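Local atomic coordinates of thiamine pyrophosphokinase (Candida albicans, PDB entry 2G9Z), a protein that catalyses the transfer of a pyrophosphate group from ATP to thiamine, yielding the cofactor thiamine pyrophosphate. Residues L66-Q71 with N95-Y100. Sequence-based numbering, arbitrary orientation.
Sequences LLILNQ and NSLYEY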
ATOM      1  N   LEU A  66      -4.776 -10.531 -18.343  1.00 19.47           N
ATOM      2  CA  LEU A  66      -4.245  -9.220 -17.997  1.00 17.75           C
ATOM      3  C   LEU A  66      -5.413  -8.359 -17.525  1.00 17.99           C
ATOM      4  O   LEU A  66      -6.381  -8.157 -18.260  1.00 19.58           O
ATOM      5  CB  LEU A  66      -3.581  -8.556 -19.207  1.00 18.19           C
ATOM      6  CG  LEU A  66      -3.064  -7.127 -18.987  1.00 18.31           C
ATOM      7  CD1 LEU A  66      -1.992  -7.133 -17.908  1.00 19.09           C
ATOM      8  CD2 LEU A  66      -2.498  -6.565 -20.283  1.00 16.86           C
ATOM      9  N   LEU A  67      -5.333  -7.876 -16.292  1.00 16.70           N
ATOM     10  CA  LEU A  67      -6.377  -7.029 -15.737  1.00 15.85           C
ATOM     11  C   LEU A  67      -5.782  -5.638 -15.582  1.00 17.62           C
ATOM     12  O   LEU A  67      -4.773  -5.460 -14.900  1.00 17.51           O
ATOM     13  CB  LEU A  67      -6.842  -7.573 -14.387  1.00 15.98           C
ATOM     14  CG  LEU A  67      -7.863  -6.737 -13.608  1.00 15.62           C
ATOM     15  CD1 LEU A  67      -9.039  -6.347 -14.502  1.00 14.43           C
ATOM     16  CD2 LEU A  67      -8.349  -7.549 -12.405  1.00 16.03           C
ATOM     17  N   ILE A  68      -6.408  -4.653 -16.217  1.00 18.04           N
ATOM     18  CA  ILE A  68      -5.908  -3.284 -16.177  1.00 19.50           C
ATOM     19  C   ILE A  68      -6.784  -2.318 -15.400  1.00 20.20           C
ATOM     20  O   ILE A  68      -7.904  -2.010 -15.808  1.00 21.50           O
ATOM     21  CB  ILE A  68      -5.733  -2.733 -17.609  1.00 20.36           C
ATOM     22  CG1 ILE A  68      -4.882  -3.705 -18.432  1.00 19.90           C
ATOM     23  CG2 ILE A  68      -5.090  -1.339 -17.562  1.00 20.23           C
ATOM     24  CD1 ILE A  68      -4.848  -3.396 -19.912  1.00 19.70           C
ATOM     25  N   LEU A  69      -6.271  -1.834 -14.276  1.00 21.16           N
ATOM     26  CA  LEU A  69      -7.017  -0.880 -13.478  1.00 21.30           C
ATOM     27  C   LEU A  69      -6.652   0.549 -13.877  1.00 20.94           C
ATOM     28  O   LEU A  69      -5.825   0.763 -14.762  1.00 21.28           O
ATOM     29  CB  LEU A  69      -6.792  -1.125 -11.983  1.00 21.65           C
ATOM     30  CG  LEU A  69      -7.823  -2.100 -11.390  1.00 21.94           C
ATOM     31  CD1 LEU A  69      -7.785  -3.431 -12.133  1.00 19.48           C
ATOM     32  CD2 LEU A  69      -7.541  -2.305  -9.905  1.00 25.41           C
ATOM     33  N   ASN A  70      -7.261   1.518 -13.207  1.00 22.07           N
ATOM     34  CA  ASN A  70      -7.082   2.925 -13.534  1.00 23.93           C
ATOM     35  C   ASN A  70      -5.873   3.713 -13.015  1.00 25.60           C
ATOM     36  O   ASN A  70      -5.954   4.400 -12.000  1.00 25.89           O
ATOM     37  CB  ASN A  70      -8.372   3.662 -13.166  1.00 26.36           C
ATOM     38  CG  ASN A  70      -8.420   5.071 -13.722  1.00 30.19           C
ATOM     39  OD1 ASN A  70      -7.762   5.382 -14.716  1.00 31.46           O
ATOM     40  ND2 ASN A  70      -9.214   5.927 -13.093  1.00 30.95           N
ATOM     41  N   GLN A  71      -4.766   3.623 -13.750  1.00 26.31           N
ATOM     42  CA  GLN A  71      -3.533   4.347 -13.445  1.00 29.82           C
ATOM     43  C   GLN A  71      -2.664   4.341 -14.697  1.00 29.97           C
ATOM     44  O   GLN A  71      -2.753   3.431 -15.521  1.00 28.81           O
ATOM     45  CB  GLN A  71      -2.773   3.716 -12.264  1.00 31.13           C
ATOM     46  CG  GLN A  71      -3.268   4.180 -10.890  1.00 32.69           C
ATOM     47  CD  GLN A  71      -2.368   3.733  -9.744  1.00 34.69           C
ATOM     48  OE1 GLN A  71      -2.433   2.589  -9.293  1.00 34.94           O
ATOM     49  NE2 GLN A  71      -1.516   4.639  -9.275  1.00 33.43           N
ATOM     50  N   ASN A  95      -9.194   3.861 -19.996  1.00 22.33           N
ATOM     51  CA  ASN A  95      -8.565   5.146 -20.299  1.00 23.69           C
ATOM     52  C   ASN A  95      -7.056   4.959 -20.280  1.00 24.99           C
ATOM     53  O   ASN A  95      -6.341   5.437 -21.165  1.00 24.74           O
ATOM     54  CB  ASN A  95      -8.929   6.210 -19.255  1.00 24.09           C
ATOM     55  CG  ASN A  95     -10.420   6.463 -19.165  1.00 25.50           C
ATOM     56  OD1 ASN A  95     -11.159   6.244 -20.121  1.00 26.11           O
ATOM     57  ND2 ASN A  95     -10.867   6.951 -18.014  1.00 26.94           N
ATOM     58  N   SER A  96      -6.582   4.266 -19.248  1.00 23.63           N
ATOM     59  CA  SER A  96      -5.159   4.000 -19.082  1.00 24.43           C
ATOM     60  C   SER A  96      -4.618   3.285 -20.313  1.00 24.69           C
ATOM     61  O   SER A  96      -3.544   3.617 -20.821  1.00 22.89           O
ATOM     62  CB  SER A  96      -4.930   3.141 -17.834  1.00 23.41           C
ATOM     63  OG  SER A  96      -5.505   3.751 -16.685  1.00 25.09           O
ATOM     64  N   LEU A  97      -5.369   2.294 -20.787  1.00 25.91           N
ATOM     65  CA  LEU A  97      -4.974   1.540 -21.969  1.00 27.10           C
ATOM     66  C   LEU A  97      -4.981   2.451 -23.189  1.00 27.44           C
ATOM     67  O   LEU A  97      -4.054   2.436 -23.996  1.00 28.51           O
ATOM     68  CB  LEU A  97      -5.936   0.373 -22.204  1.00 25.53           C
ATOM     69  CG  LEU A  97      -5.727  -0.423 -23.495  1.00 24.82           C
ATOM     70  CD1 LEU A  97      -4.333  -1.031 -23.507  1.00 24.18           C
ATOM     71  CD2 LEU A  97      -6.786  -1.513 -23.599  1.00 23.49           C
ATOM     72  N   TYR A  98      -6.038   3.244 -23.309  1.00 29.28           N
ATOM     73  CA  TYR A  98      -6.198   4.170 -24.424  1.00 31.01           C
ATOM     74  C   TYR A  98      -5.037   5.163 -24.510  1.00 31.88           C
ATOM     75  O   TYR A  98      -4.397   5.292 -25.551  1.00 32.50           O
ATOM     76  CB  TYR A  98      -7.514   4.940 -24.269  1.00 31.22           C
ATOM     77  CG  TYR A  98      -7.870   5.825 -25.449  1.00 33.75           C
ATOM     78  CD1 TYR A  98      -8.615   5.330 -26.519  1.00 35.74           C
ATOM     79  CD2 TYR A  98      -7.455   7.158 -25.497  1.00 34.02           C
ATOM     80  CE1 TYR A  98      -8.943   6.140 -27.608  1.00 36.06           C
ATOM     81  CE2 TYR A  98      -7.773   7.975 -26.578  1.00 35.58           C
ATOM     82  CZ  TYR A  98      -8.518   7.460 -27.630  1.00 37.44           C
ATOM     83  OH  TYR A  98      -8.839   8.264 -28.700  1.00 37.52           O
ATOM     84  N   GLU A  99      -4.771   5.852 -23.405  1.00 34.41           N
ATOM     85  CA  GLU A  99      -3.716   6.864 -23.337  1.00 35.07           C
ATOM     86  C   GLU A  99      -2.299   6.338 -23.529  1.00 35.23           C
ATOM     87  O   GLU A  99      -1.391   7.103 -23.857  1.00 36.33           O
ATOM     88  CB  GLU A  99      -3.807   7.613 -22.004  1.00 37.47           C
ATOM     89  CG  GLU A  99      -5.184   8.197 -21.732  1.00 42.17           C
ATOM     90  CD  GLU A  99      -5.296   8.840 -20.364  1.00 45.33           C
ATOM     91  OE1 GLU A  99      -4.884   8.204 -19.370  1.00 47.21           O
ATOM     92  OE2 GLU A  99      -5.809   9.977 -20.281  1.00 47.81           O
ATOM     93  N   TYR A 100      -2.105   5.039 -23.325  1.00 34.61           N
ATOM     94  CA  TYR A 100      -0.789   4.428 -23.483  1.00 34.79           C
ATOM     95  C   TYR A 100      -0.258   4.645 -24.898  1.00 36.94           C
ATOM     96  O   TYR A 100       0.952   4.741 -25.114  1.00 36.97           O
ATOM     97  CB  TYR A 100      -0.871   2.925 -23.210  1.00 33.28           C
ATOM     98  CG  TYR A 100       0.447   2.196 -23.316  1.00 31.82           C
ATOM     99  CD1 TYR A 100       1.397   2.276 -22.296  1.00 31.14           C
ATOM    100  CD2 TYR A 100       0.738   1.404 -24.426  1.00 31.34           C
ATOM    101  CE1 TYR A 100       2.599   1.582 -22.378  1.00 31.56           C
ATOM    102  CE2 TYR A 100       1.937   0.707 -24.517  1.00 32.60           C
ATOM    103  CZ  TYR A 100       2.862   0.799 -23.488  1.00 31.72           C
ATOM    104  OH  TYR A 100       4.033   0.090 -23.563  1.00 34.90           O
TER
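Ser96 meets the end of 66-71 through its hydroxyl, which lies beside the backbone of Gln71. Its OG is anti to its own carbonyl carbon (chi1 -55°) and stands 3.0 Å from Gln71 O, a weak hydrogen bond and an uncertain one, because the one hydroxyl proton could be given to a different acceptor. Ser96 CB is nearly as close to Gln71 O, at 3.2 Å, which puts that oxygen beside the CB-OG bond rather than beyond OG. Gln71 N is 3.0 Å from Ser96 OG, and Leu69 O lies 3.6 Å from the same OG. One small side chain thus faces several backbone polar atoms where the chain leaves the strand. Within the turn, Gln71 N makes a weak hydrogen bond to Leu69 O, which also accepts one from Asn211 ND2.

The apolar part is slighter. Ile68 reaches out with CD1 anti to CA (chi2 170°), and this methyl meets Leu97 CD1 tip to tip at 4.3 Å. Ile68 CG2 comes 4.5 Å from Ser96 CB, so Ile68 spans two successive helix residues.

Asn70's side chain is about 7 Å from the bound thiamine pyrophosphate analogue and from a magnesium ion, consistent with a turn at the edge of the catalytic site. Strand 64-68, helix 77-81 and strand 86-90 form a beta-alpha-beta crossover; helix 93-100 follows and packs against the C-terminal end of 64-68, while Leu97 also touches helices 77-81 and 132-139.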